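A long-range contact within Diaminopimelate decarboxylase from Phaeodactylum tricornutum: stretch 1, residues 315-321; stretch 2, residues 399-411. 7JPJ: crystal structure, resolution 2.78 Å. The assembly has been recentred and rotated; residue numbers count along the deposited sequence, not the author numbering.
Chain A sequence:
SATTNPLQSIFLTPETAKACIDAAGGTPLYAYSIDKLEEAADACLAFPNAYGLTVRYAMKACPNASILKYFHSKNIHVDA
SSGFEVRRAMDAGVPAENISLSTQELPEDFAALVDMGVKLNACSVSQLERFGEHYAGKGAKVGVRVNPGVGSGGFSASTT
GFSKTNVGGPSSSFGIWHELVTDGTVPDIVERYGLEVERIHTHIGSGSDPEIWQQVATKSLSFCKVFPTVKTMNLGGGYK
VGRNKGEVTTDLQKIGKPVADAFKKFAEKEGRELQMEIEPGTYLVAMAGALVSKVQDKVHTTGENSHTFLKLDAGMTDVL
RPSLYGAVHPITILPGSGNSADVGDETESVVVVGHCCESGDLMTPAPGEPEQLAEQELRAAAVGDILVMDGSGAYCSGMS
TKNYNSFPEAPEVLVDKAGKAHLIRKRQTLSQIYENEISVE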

ATOM      1  N   GLY A 315      -9.667  -2.470  -6.226  1.00 19.05           N
ATOM      2  CA  GLY A 315      -8.510  -3.342  -6.079  1.00 19.09           C
ATOM      3  C   GLY A 315      -7.635  -2.923  -4.917  1.00 19.12           C
ATOM      4  O   GLY A 315      -8.124  -2.404  -3.907  1.00 18.17           O
ATOM      5  N   MET A 316      -6.328  -3.154  -5.079  1.00 18.90           N
ATOM      6  CA  MET A 316      -5.364  -2.792  -4.044  1.00 18.70           C
ATOM      7  C   MET A 316      -5.422  -1.309  -3.690  1.00 18.94           C
ATOM      8  O   MET A 316      -4.957  -0.923  -2.611  1.00 18.37           O
ATOM      9  CB  MET A 316      -3.955  -3.174  -4.493  1.00 18.87           C
ATOM     10  CG  MET A 316      -3.678  -2.837  -5.944  1.00 19.67           C
ATOM     11  SD  MET A 316      -1.936  -2.958  -6.365  1.00 20.06           S
ATOM     12  CE  MET A 316      -1.567  -4.618  -5.798  1.00 19.72           C
ATOM     13  N   THR A 317      -5.974  -0.473  -4.575  1.00 17.40           N
ATOM     14  CA  THR A 317      -6.266   0.915  -4.238  1.00 18.19           C
ATOM     15  C   THR A 317      -7.238   1.032  -3.069  1.00 17.80           C
ATOM     16  O   THR A 317      -7.281   2.077  -2.412  1.00 18.46           O
ATOM     17  CB  THR A 317      -6.856   1.636  -5.450  1.00 18.98           C
ATOM     18  OG1 THR A 317      -7.826   0.786  -6.078  1.00 18.37           O
ATOM     19  CG2 THR A 317      -5.773   1.984  -6.453  1.00 19.82           C
ATOM     20  N   ASP A 318      -8.016  -0.007  -2.801  1.00 19.73           N
ATOM     21  CA  ASP A 318      -9.042   0.034  -1.767  1.00 18.69           C
ATOM     22  C   ASP A 318      -8.870  -1.032  -0.699  1.00 17.98           C
ATOM     23  O   ASP A 318      -9.133  -0.764   0.477  1.00 17.23           O
ATOM     24  CB  ASP A 318     -10.424  -0.097  -2.413  1.00 18.91           C
ATOM     25  CG  ASP A 318     -10.543   0.723  -3.679  1.00 19.70           C
ATOM     26  OD1 ASP A 318     -10.664   1.964  -3.579  1.00 19.64           O
ATOM     27  OD2 ASP A 318     -10.486   0.129  -4.776  1.00 20.38           O
ATOM     28  N   VAL A 319      -8.443  -2.237  -1.069  1.00 18.02           N
ATOM     29  CA  VAL A 319      -8.151  -3.301  -0.113  1.00 17.42           C
ATOM     30  C   VAL A 319      -6.802  -3.897  -0.497  1.00 18.25           C
ATOM     31  O   VAL A 319      -6.693  -4.598  -1.512  1.00 19.03           O
ATOM     32  CB  VAL A 319      -9.243  -4.379  -0.080  1.00 17.36           C
ATOM     33  CG1 VAL A 319      -8.894  -5.453   0.930  1.00 16.85           C
ATOM     34  CG2 VAL A 319     -10.594  -3.764   0.258  1.00 17.43           C
ATOM     35  N   LEU A 320      -5.776  -3.618   0.308  1.00 16.63           N
ATOM     36  CA  LEU A 320      -4.417  -4.058   0.029  1.00 17.63           C
ATOM     37  C   LEU A 320      -4.045  -5.355   0.734  1.00 17.61           C
ATOM     38  O   LEU A 320      -3.095  -6.022   0.309  1.00 18.19           O
ATOM     39  CB  LEU A 320      -3.423  -2.958   0.428  1.00 17.92           C
ATOM     40  CG  LEU A 320      -1.924  -3.236   0.295  1.00 18.57           C
ATOM     41  CD1 LEU A 320      -1.504  -3.301  -1.165  1.00 19.12           C
ATOM     42  CD2 LEU A 320      -1.118  -2.200   1.057  1.00 18.71           C
ATOM     43  N   ARG A 321      -4.781  -5.738   1.778  1.00 18.25           N
ATOM     44  CA  ARG A 321      -4.415  -6.918   2.558  1.00 18.16           C
ATOM     45  C   ARG A 321      -4.280  -8.196   1.732  1.00 18.67           C
ATOM     46  O   ARG A 321      -3.409  -9.017   2.069  1.00 19.22           O
ATOM     47  CB  ARG A 321      -5.421  -7.103   3.701  1.00 16.62           C
ATOM     48  CG  ARG A 321      -5.482  -5.913   4.652  1.00 16.06           C
ATOM     49  CD  ARG A 321      -6.108  -6.262   5.999  1.00 15.46           C
ATOM     50  NE  ARG A 321      -6.737  -7.582   6.007  1.00 14.95           N
ATOM     51  CZ  ARG A 321      -6.333  -8.606   6.755  1.00 15.08           C
ATOM     52  NH1 ARG A 321      -5.294  -8.474   7.570  1.00 15.32           N
ATOM     53  NH2 ARG A 321      -6.973  -9.763   6.688  1.00 15.49           N
ATOM     54  N   MET A 399      -5.351   1.990   5.208  1.00 20.22           N
ATOM     55  CA  MET A 399      -4.048   1.516   4.758  1.00 20.08           C
ATOM     56  C   MET A 399      -4.172   0.821   3.407  1.00 18.98           C
ATOM     57  O   MET A 399      -4.297  -0.405   3.332  1.00 17.74           O
ATOM     58  CB  MET A 399      -3.426   0.579   5.797  1.00 19.62           C
ATOM     59  CG  MET A 399      -2.141  -0.106   5.348  1.00 19.61           C
ATOM     60  SD  MET A 399      -1.810  -1.632   6.246  1.00 18.71           S
ATOM     61  CE  MET A 399      -2.290  -2.841   5.015  1.00 17.34           C
ATOM     62  N   SER A 400      -4.153   1.603   2.334  1.00 18.23           N
ATOM     63  CA  SER A 400      -4.236   1.072   0.985  1.00 17.46           C
ATOM     64  C   SER A 400      -3.398   1.952   0.072  1.00 18.94           C
ATOM     65  O   SER A 400      -2.895   3.003   0.476  1.00 20.44           O
ATOM     66  CB  SER A 400      -5.687   1.007   0.491  1.00 16.39           C
ATOM     67  OG  SER A 400      -6.267   2.301   0.428  1.00 17.50           O
ATOM     68  N   THR A 401      -3.253   1.517  -1.172  1.00 17.32           N
ATOM     69  CA  THR A 401      -2.526   2.296  -2.173  1.00 18.78           C
ATOM     70  C   THR A 401      -3.501   3.140  -2.993  1.00 19.33           C
ATOM     71  O   THR A 401      -3.671   2.962  -4.198  1.00 19.23           O
ATOM     72  CB  THR A 401      -1.695   1.376  -3.063  1.00 18.37           C
ATOM     73  OG1 THR A 401      -2.539   0.375  -3.644  1.00 17.04           O
ATOM     74  CG2 THR A 401      -0.611   0.700  -2.248  1.00 18.11           C
ATOM     75  N   LYS A 402      -4.150   4.072  -2.298  1.00 18.02           N
ATOM     76  CA  LYS A 402      -5.053   5.005  -2.954  1.00 18.12           C
ATOM     77  C   LYS A 402      -4.303   5.824  -3.999  1.00 19.00           C
ATOM     78  O   LYS A 402      -3.108   6.104  -3.862  1.00 19.98           O
ATOM     79  CB  LYS A 402      -5.701   5.932  -1.923  1.00 18.51           C
ATOM     80  CG  LYS A 402      -4.728   6.900  -1.266  1.00 19.97           C
ATOM     81  CD  LYS A 402      -5.409   7.778  -0.232  1.00 20.31           C
ATOM     82  CE  LYS A 402      -5.459   7.091   1.118  1.00 20.49           C
ATOM     83  NZ  LYS A 402      -5.947   8.003   2.190  1.00 21.29           N
ATOM     84  N   ASN A 403      -5.016   6.182  -5.065  1.00 16.47           N
ATOM     85  CA  ASN A 403      -4.554   7.021  -6.167  1.00 17.33           C
ATOM     86  C   ASN A 403      -3.517   6.335  -7.051  1.00 17.52           C
ATOM     87  O   ASN A 403      -3.030   6.958  -8.003  1.00 18.36           O
ATOM     88  CB  ASN A 403      -4.003   8.368  -5.676  1.00 18.51           C
ATOM     89  CG  ASN A 403      -4.992   9.109  -4.792  1.00 18.50           C
ATOM     90  OD1 ASN A 403      -4.616   9.718  -3.790  1.00 19.12           O
ATOM     91  ND2 ASN A 403      -6.267   9.053  -5.156  1.00 17.93           N
ATOM     92  N   TYR A 404      -3.161   5.081  -6.777  1.00 18.43           N
ATOM     93  CA  TYR A 404      -2.423   4.288  -7.749  1.00 18.61           C
ATOM     94  C   TYR A 404      -3.267   4.118  -9.005  1.00 18.04           C
ATOM     95  O   TYR A 404      -4.476   3.876  -8.927  1.00 16.95           O
ATOM     96  CB  TYR A 404      -2.067   2.925  -7.155  1.00 17.96           C
ATOM     97  CG  TYR A 404      -1.249   2.037  -8.065  1.00 17.90           C
ATOM     98  CD1 TYR A 404      -0.229   2.562  -8.847  1.00 18.70           C
ATOM     99  CD2 TYR A 404      -1.492   0.671  -8.135  1.00 16.84           C
ATOM    100  CE1 TYR A 404       0.524   1.755  -9.676  1.00 18.70           C
ATOM    101  CE2 TYR A 404      -0.742  -0.147  -8.962  1.00 17.05           C
ATOM    102  CZ  TYR A 404       0.264   0.403  -9.732  1.00 18.02           C
ATOM    103  OH  TYR A 404       1.014  -0.403 -10.558  1.00 18.46           O
ATOM    104  N   ASN A 405      -2.628   4.258 -10.170  1.00 20.51           N
ATOM    105  CA  ASN A 405      -3.317   4.331 -11.459  1.00 20.67           C
ATOM    106  C   ASN A 405      -4.236   5.545 -11.539  1.00 20.51           C
ATOM    107  O   ASN A 405      -5.104   5.613 -12.417  1.00 20.61           O
ATOM    108  CB  ASN A 405      -4.116   3.053 -11.755  1.00 20.51           C
ATOM    109  CG  ASN A 405      -3.252   1.924 -12.272  1.00 20.89           C
ATOM    110  OD1 ASN A 405      -3.591   1.273 -13.261  1.00 21.14           O
ATOM    111  ND2 ASN A 405      -2.129   1.680 -11.606  1.00 21.02           N
ATOM    112  N   SER A 406      -4.058   6.490 -10.613  1.00 20.32           N
ATOM    113  CA  SER A 406      -4.831   7.729 -10.514  1.00 20.22           C
ATOM    114  C   SER A 406      -6.309   7.483 -10.220  1.00 19.80           C
ATOM    115  O   SER A 406      -7.152   8.336 -10.516  1.00 19.82           O
ATOM    116  CB  SER A 406      -4.672   8.584 -11.777  1.00 20.72           C
ATOM    117  OG  SER A 406      -3.412   9.234 -11.788  1.00 21.14           O
ATOM    118  N   PHE A 407      -6.648   6.341  -9.631  1.00 19.49           N
ATOM    119  CA  PHE A 407      -8.032   6.094  -9.253  1.00 19.16           C
ATOM    120  C   PHE A 407      -8.389   6.926  -8.021  1.00 18.92           C
ATOM    121  O   PHE A 407      -7.594   7.017  -7.079  1.00 18.88           O
ATOM    122  CB  PHE A 407      -8.262   4.608  -8.970  1.00 18.97           C
ATOM    123  CG  PHE A 407      -8.446   3.773 -10.208  1.00 19.23           C
ATOM    124  CD1 PHE A 407      -9.525   3.987 -11.053  1.00 19.37           C
ATOM    125  CD2 PHE A 407      -7.539   2.775 -10.529  1.00 19.43           C
ATOM    126  CE1 PHE A 407      -9.695   3.221 -12.193  1.00 19.71           C
ATOM    127  CE2 PHE A 407      -7.704   2.005 -11.666  1.00 19.76           C
ATOM    128  CZ  PHE A 407      -8.783   2.230 -12.499  1.00 19.90           C
ATOM    129  N   PRO A 408      -9.565   7.546  -7.996  1.00 18.85           N
ATOM    130  CA  PRO A 408      -9.930   8.373  -6.842  1.00 18.71           C
ATOM    131  C   PRO A 408     -10.162   7.532  -5.600  1.00 18.44           C
ATOM    132  O   PRO A 408     -10.508   6.350  -5.674  1.00 18.30           O
ATOM    133  CB  PRO A 408     -11.224   9.060  -7.292  1.00 18.76           C
ATOM    134  CG  PRO A 408     -11.786   8.153  -8.328  1.00 18.82           C
ATOM    135  CD  PRO A 408     -10.603   7.561  -9.039  1.00 19.00           C
ATOM    136  N   GLU A 409      -9.967   8.165  -4.444  1.00 18.86           N
ATOM    137  CA  GLU A 409     -10.234   7.511  -3.169  1.00 18.92           C
ATOM    138  C   GLU A 409     -11.724   7.221  -3.030  1.00 19.99           C
ATOM    139  O   GLU A 409     -12.558   8.121  -3.167  1.00 20.56           O
ATOM    140  CB  GLU A 409      -9.748   8.383  -2.013  1.00 18.87           C
ATOM    141  CG  GLU A 409      -9.280   7.594  -0.798  1.00 20.04           C
ATOM    142  CD  GLU A 409      -8.892   8.484   0.375  1.00 21.48           C
ATOM    143  OE1 GLU A 409      -8.730   9.708   0.171  1.00 20.02           O
ATOM    144  OE2 GLU A 409      -8.734   7.955   1.498  1.00 23.41           O
ATOM    145  N   ALA A 410     -12.054   5.961  -2.750  1.00 18.92           N
ATOM    146  CA  ALA A 410     -13.445   5.539  -2.703  1.00 18.46           C
ATOM    147  C   ALA A 410     -14.191   6.242  -1.569  1.00 18.74           C
ATOM    148  O   ALA A 410     -13.607   6.561  -0.529  1.00 20.49           O
ATOM    149  CB  ALA A 410     -13.539   4.025  -2.523  1.00 18.52           C
ATOM    150  N   PRO A 411     -15.486   6.496  -1.745  1.00 18.95           N
ATOM    151  CA  PRO A 411     -16.280   7.102  -0.670  1.00 19.11           C
ATOM    152  C   PRO A 411     -16.549   6.110   0.453  1.00 19.12           C
ATOM    153  O   PRO A 411     -16.256   4.918   0.361  1.00 19.00           O
ATOM    154  CB  PRO A 411     -17.577   7.508  -1.376  1.00 19.25           C
ATOM    155  CG  PRO A 411     -17.679   6.575  -2.528  1.00 19.14           C
ATOM    156  CD  PRO A 411     -16.269   6.326  -2.980  1.00 18.99           C
TER

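The two stretches, at least 78 residues apart in sequence wherever they touch, meet as irregular loops and bury 526 Å² between them, both sides summed. The CA atoms of Thr317 and Lys402 lie 4.5 Å apart and those of Leu320 and Ser400 5.2 Å apart, so the backbones run close enough for carbonyls and short polar side chains to meet directly.

All three hydrogen bonds across the contact end on backbone carbonyls of stretch 1. Met316 O receives two, both weak: one from Thr401 N at 3.3 Å, with an N-H...O angle of 159°, and one from Thr401 OG1 at 2.9 Å. A single residue thus supplies both donors, and the p rotamer of Thr401 (chi1 55°) sets its hydroxyl beside its own amide. The next carbonyl, Thr317 O, accepts from Ser400 OG at 3.0 Å. Ser400 points its CA-to-CB bond toward stretch 1, and chi1 of 62° brings the hydroxyl to the carbonyl. Short hydroxyl side chains suit these places because they can satisfy carbonyls buried in a narrow gap.

Thr317 has the largest covered area of the contact, 104 Å². Its CA-to-CB bond points away overall, yet its methyl packs closely: CG2 is 3.2 Å from Thr401 O, 3.4 Å from Tyr404 O and 3.9 Å from Tyr404 CB. The backbone adds a CA-H...O contact, with Thr317 CA 3.3 Å from Thr401 O and an angle of 152° at the hydrogen. Threonine fits here by offering a small methyl to the other loop, while its OG1 finds hydrogen-bonding partners. The type II turn from Thr401 to Tyr404 is what this methyl meets; it carries a weak backbone bond from Tyr404 N to Thr401 O, 3.4 Å long.

Apolar packing completes the contact. Leu320 points toward stretch 2, its CB lying 4.1 Å from Ser400 CA; with chi1 t and chi2 p, its CD2 approaches Met399 CE at 4.2 Å and its CD1 approaches Thr401 CG2, also at 4.2 Å. The CA-to-CB bond of Met399 points sideways, but the end of its long side chain comes nearer, and CE also reaches Arg321 CG at 4.4 Å. Met316 SD lies 4.0 Å from Tyr404 CE2 and 5.1 Å from the ring centroid, 72° off the ring normal, an oblique sulfur-aromatic approach.

Separately from the apolar pairs, near the other end of stretch 2, Ala410 CB makes a van der Waals contact with the carboxylate oxygen Asp318 OD1 at 3.7 Å.

Bonds within each stretch help to hold these shapes. Gly315 O accepts from Asp318 N at 2.6 Å and Val319 N at 2.9 Å, while Gly315 N donates to Asp318 OD2 at 3.1 Å, with an angle of 158°. In stretch 2, Asn403 ND2 donates to Phe407 O at 3.1 Å, and the Lys402 NZ to Glu409 OE2 salt bridge, 2.9 Å, ties the chain before Asn403 to the chain beyond Phe407.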